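Local atomic coordinates of glycerol-3-phosphate dehydrogenase [NAD(+)] 1 (Saccharomyces cerevisiae, PDB entry 4FGW), a protein that catalyses the NAD-dependent interconversion of dihydroxyacetone phosphate and glycerol 3-phosphate, driving glycerol production when yeast cells meet hyperosmotic stress. Residues A[121-126]-A[145-150]. Numbering follows the deposited sequence.
Sequences IVFNIP and VRAISC
I121 and F123 supply all the main-chain groups with which 121-126 bonds to 145-150 in parallel register. I121 N donates to R146 O, and I121 O accepts from I148 N. F123 N then reaches I148 O at 2.7 Å. F123 O accepts from C150 N (2.8 Å), carrying the pairing one residue past the end of strand 146-149. All four bonds are nearly straight, with N-H...O angles of 157° to 165°. On the face bearing I121, F123 and A147, A147 CB meets the F123 ring at its edge, 3.6 Å from F123 CE1, while I121 CG2 lies over one ring face, offset toward the rim. Toward the start of the strands, I121 CD1 packs on V145 CG1 at 3.8 Å. V122 points to the other face, with CG1 anti to its backbone N (chi1 -178°) and 3.7 Å from C150 SG. N124 sets its amide group against C150 CB and also touches W45, a probable NAD(+)-binding residue; an alanine here would probably open a gap beside C150 CB and W45, where the amide group had packed, leaving the cysteine side chain less firmly held. The pair forms the two strands of a right-handed beta-alpha-beta crossover through helix 130-137 in the Rossmann-type domain. Strand 35-40 flanks 120-123, strand 175-180 flanks 146-149, and helix 44-59 covers V122, N124 and C150.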
ATOM      1  N   ILE A 121      23.751   8.649 -20.175  1.00 71.39           N
ATOM      2  CA  ILE A 121      23.484   9.925 -19.503  1.00 69.63           C
ATOM      3  C   ILE A 121      22.390   9.711 -18.454  1.00 68.72           C
ATOM      4  O   ILE A 121      21.320   9.186 -18.770  1.00 66.62           O
ATOM      5  CB  ILE A 121      23.165  11.125 -20.451  1.00 74.73           C
ATOM      6  CG1 ILE A 121      24.333  11.420 -21.414  1.00 78.95           C
ATOM      7  CG2 ILE A 121      22.827  12.386 -19.630  1.00 74.39           C
ATOM      8  CD1 ILE A 121      24.030  12.433 -22.541  1.00 82.70           C
ATOM      9  N   VAL A 122      22.672  10.104 -17.204  1.00 63.45           N
ATOM     10  CA  VAL A 122      21.715  10.012 -16.102  1.00 59.00           C
ATOM     11  C   VAL A 122      21.274  11.457 -15.817  1.00 63.32           C
ATOM     12  O   VAL A 122      22.082  12.260 -15.347  1.00 64.02           O
ATOM     13  CB  VAL A 122      22.297   9.294 -14.852  1.00 60.60           C
ATOM     14  CG1 VAL A 122      21.250   9.180 -13.747  1.00 56.82           C
ATOM     15  CG2 VAL A 122      22.846   7.917 -15.210  1.00 60.91           C
ATOM     16  N   PHE A 123      20.036  11.818 -16.197  1.00 59.60           N
ATOM     17  CA  PHE A 123      19.535  13.179 -15.975  1.00 59.54           C
ATOM     18  C   PHE A 123      18.968  13.263 -14.578  1.00 60.76           C
ATOM     19  O   PHE A 123      18.096  12.470 -14.213  1.00 58.05           O
ATOM     20  CB  PHE A 123      18.471  13.567 -17.005  1.00 62.13           C
ATOM     21  CG  PHE A 123      18.994  13.731 -18.406  1.00 67.43           C
ATOM     22  CD1 PHE A 123      18.933  12.680 -19.315  1.00 71.36           C
ATOM     23  CD2 PHE A 123      19.537  14.943 -18.827  1.00 71.37           C
ATOM     24  CE1 PHE A 123      19.402  12.844 -20.621  1.00 75.54           C
ATOM     25  CE2 PHE A 123      20.008  15.100 -20.131  1.00 77.29           C
ATOM     26  CZ  PHE A 123      19.931  14.053 -21.021  1.00 76.43           C
ATOM     27  N   ASN A 124      19.492  14.192 -13.784  1.00 58.29           N
ATOM     28  CA  ASN A 124      19.053  14.387 -12.408  1.00 56.33           C
ATOM     29  C   ASN A 124      19.121  15.865 -11.997  1.00 61.84           C
ATOM     30  O   ASN A 124      19.873  16.256 -11.099  1.00 61.23           O
ATOM     31  CB  ASN A 124      19.816  13.453 -11.455  1.00 55.12           C
ATOM     32  CG  ASN A 124      19.085  13.139 -10.179  1.00 68.83           C
ATOM     33  OD1 ASN A 124      19.291  12.084  -9.578  1.00 59.44           O
ATOM     34  ND2 ASN A 124      18.213  14.035  -9.732  1.00 59.90           N
ATOM     35  N   ILE A 125      18.242  16.673 -12.581  1.00 60.43           N
ATOM     36  CA  ILE A 125      18.143  18.104 -12.294  1.00 62.38           C
ATOM     37  C   ILE A 125      16.698  18.469 -12.081  1.00 65.43           C
ATOM     38  O   ILE A 125      15.849  17.732 -12.503  1.00 64.61           O
ATOM     39  CB  ILE A 125      18.641  18.992 -13.477  1.00 68.65           C
ATOM     40  CG1 ILE A 125      17.680  18.912 -14.643  1.00 69.91           C
ATOM     41  CG2 ILE A 125      20.005  18.621 -13.924  1.00 70.61           C
ATOM     42  CD1 ILE A 125      18.168  18.081 -15.724  1.00 78.71           C
ATOM     43  N   PRO A 126      16.408  19.611 -11.462  1.00 62.35           N
ATOM     44  CA  PRO A 126      14.994  19.975 -11.261  1.00 61.43           C
ATOM     45  C   PRO A 126      14.304  20.234 -12.610  1.00 67.75           C
ATOM     46  O   PRO A 126      14.932  20.692 -13.569  1.00 69.91           O
ATOM     47  CB  PRO A 126      15.061  21.254 -10.411  1.00 64.72           C
ATOM     48  CG  PRO A 126      16.460  21.337  -9.909  1.00 69.99           C
ATOM     49  CD  PRO A 126      17.308  20.651 -10.923  1.00 66.20           C
ATOM     50  N   VAL A 145      23.873   7.249 -27.836  1.00 89.05           N
ATOM     51  CA  VAL A 145      23.681   7.528 -26.415  1.00 84.26           C
ATOM     52  C   VAL A 145      22.278   7.127 -25.952  1.00 84.66           C
ATOM     53  O   VAL A 145      21.288   7.351 -26.655  1.00 84.96           O
ATOM     54  CB  VAL A 145      24.055   8.987 -26.020  1.00 87.76           C
ATOM     55  CG1 VAL A 145      23.970   9.199 -24.510  1.00 83.33           C
ATOM     56  CG2 VAL A 145      25.448   9.357 -26.517  1.00 91.54           C
ATOM     57  N   ARG A 146      22.232   6.463 -24.795  1.00 77.75           N
ATOM     58  CA  ARG A 146      21.018   6.022 -24.121  1.00 74.01           C
ATOM     59  C   ARG A 146      20.977   6.785 -22.811  1.00 74.71           C
ATOM     60  O   ARG A 146      22.031   7.074 -22.240  1.00 74.18           O
ATOM     61  CB  ARG A 146      21.020   4.497 -23.888  1.00 72.32           C
ATOM     62  CG  ARG A 146      21.420   3.643 -25.108  1.00 81.17           C
ATOM     63  CD  ARG A 146      20.531   3.843 -26.321  1.00 84.86           C
ATOM     64  NE  ARG A 146      20.783   2.837 -27.349  1.00 92.31           N
ATOM     65  CZ  ARG A 146      20.153   2.789 -28.517  1.00109.29           C
ATOM     66  NH1 ARG A 146      19.229   3.693 -28.818  1.00 96.83           N
ATOM     67  NH2 ARG A 146      20.441   1.835 -29.393  1.00101.06           N
ATOM     68  N   ALA A 147      19.781   7.162 -22.364  1.00 69.35           N
ATOM     69  CA  ALA A 147      19.649   7.958 -21.150  1.00 66.11           C
ATOM     70  C   ALA A 147      18.653   7.410 -20.135  1.00 64.92           C
ATOM     71  O   ALA A 147      17.822   6.564 -20.465  1.00 63.18           O
ATOM     72  CB  ALA A 147      19.305   9.400 -21.513  1.00 67.88           C
ATOM     73  N   ILE A 148      18.764   7.894 -18.885  1.00 59.43           N
ATOM     74  CA  ILE A 148      17.869   7.590 -17.767  1.00 55.79           C
ATOM     75  C   ILE A 148      17.523   8.920 -17.093  1.00 58.53           C
ATOM     76  O   ILE A 148      18.420   9.700 -16.779  1.00 57.51           O
ATOM     77  CB  ILE A 148      18.451   6.530 -16.774  1.00 57.08           C
ATOM     78  CG1 ILE A 148      18.625   5.126 -17.435  1.00 58.73           C
ATOM     79  CG2 ILE A 148      17.656   6.451 -15.446  1.00 53.66           C
ATOM     80  CD1 ILE A 148      17.291   4.291 -17.825  1.00 61.35           C
ATOM     81  N   SER A 149      16.223   9.187 -16.904  1.00 55.24           N
ATOM     82  CA  SER A 149      15.734  10.394 -16.241  1.00 53.80           C
ATOM     83  C   SER A 149      15.321  10.049 -14.808  1.00 54.86           C
ATOM     84  O   SER A 149      14.515   9.144 -14.605  1.00 52.71           O
ATOM     85  CB  SER A 149      14.551  10.983 -17.007  1.00 56.74           C
ATOM     86  OG  SER A 149      13.932  12.042 -16.294  1.00 62.18           O
ATOM     87  N   CYS A 150      15.891  10.767 -13.826  1.00 51.49           N
ATOM     88  CA  CYS A 150      15.581  10.647 -12.398  1.00 49.07           C
ATOM     89  C   CYS A 150      14.567  11.743 -11.994  1.00 54.48           C
ATOM     90  O   CYS A 150      14.349  11.992 -10.810  1.00 53.35           O
ATOM     91  CB  CYS A 150      16.859  10.754 -11.569  1.00 49.16           C
ATOM     92  SG  CYS A 150      18.088   9.485 -11.929  1.00 53.69           S
TER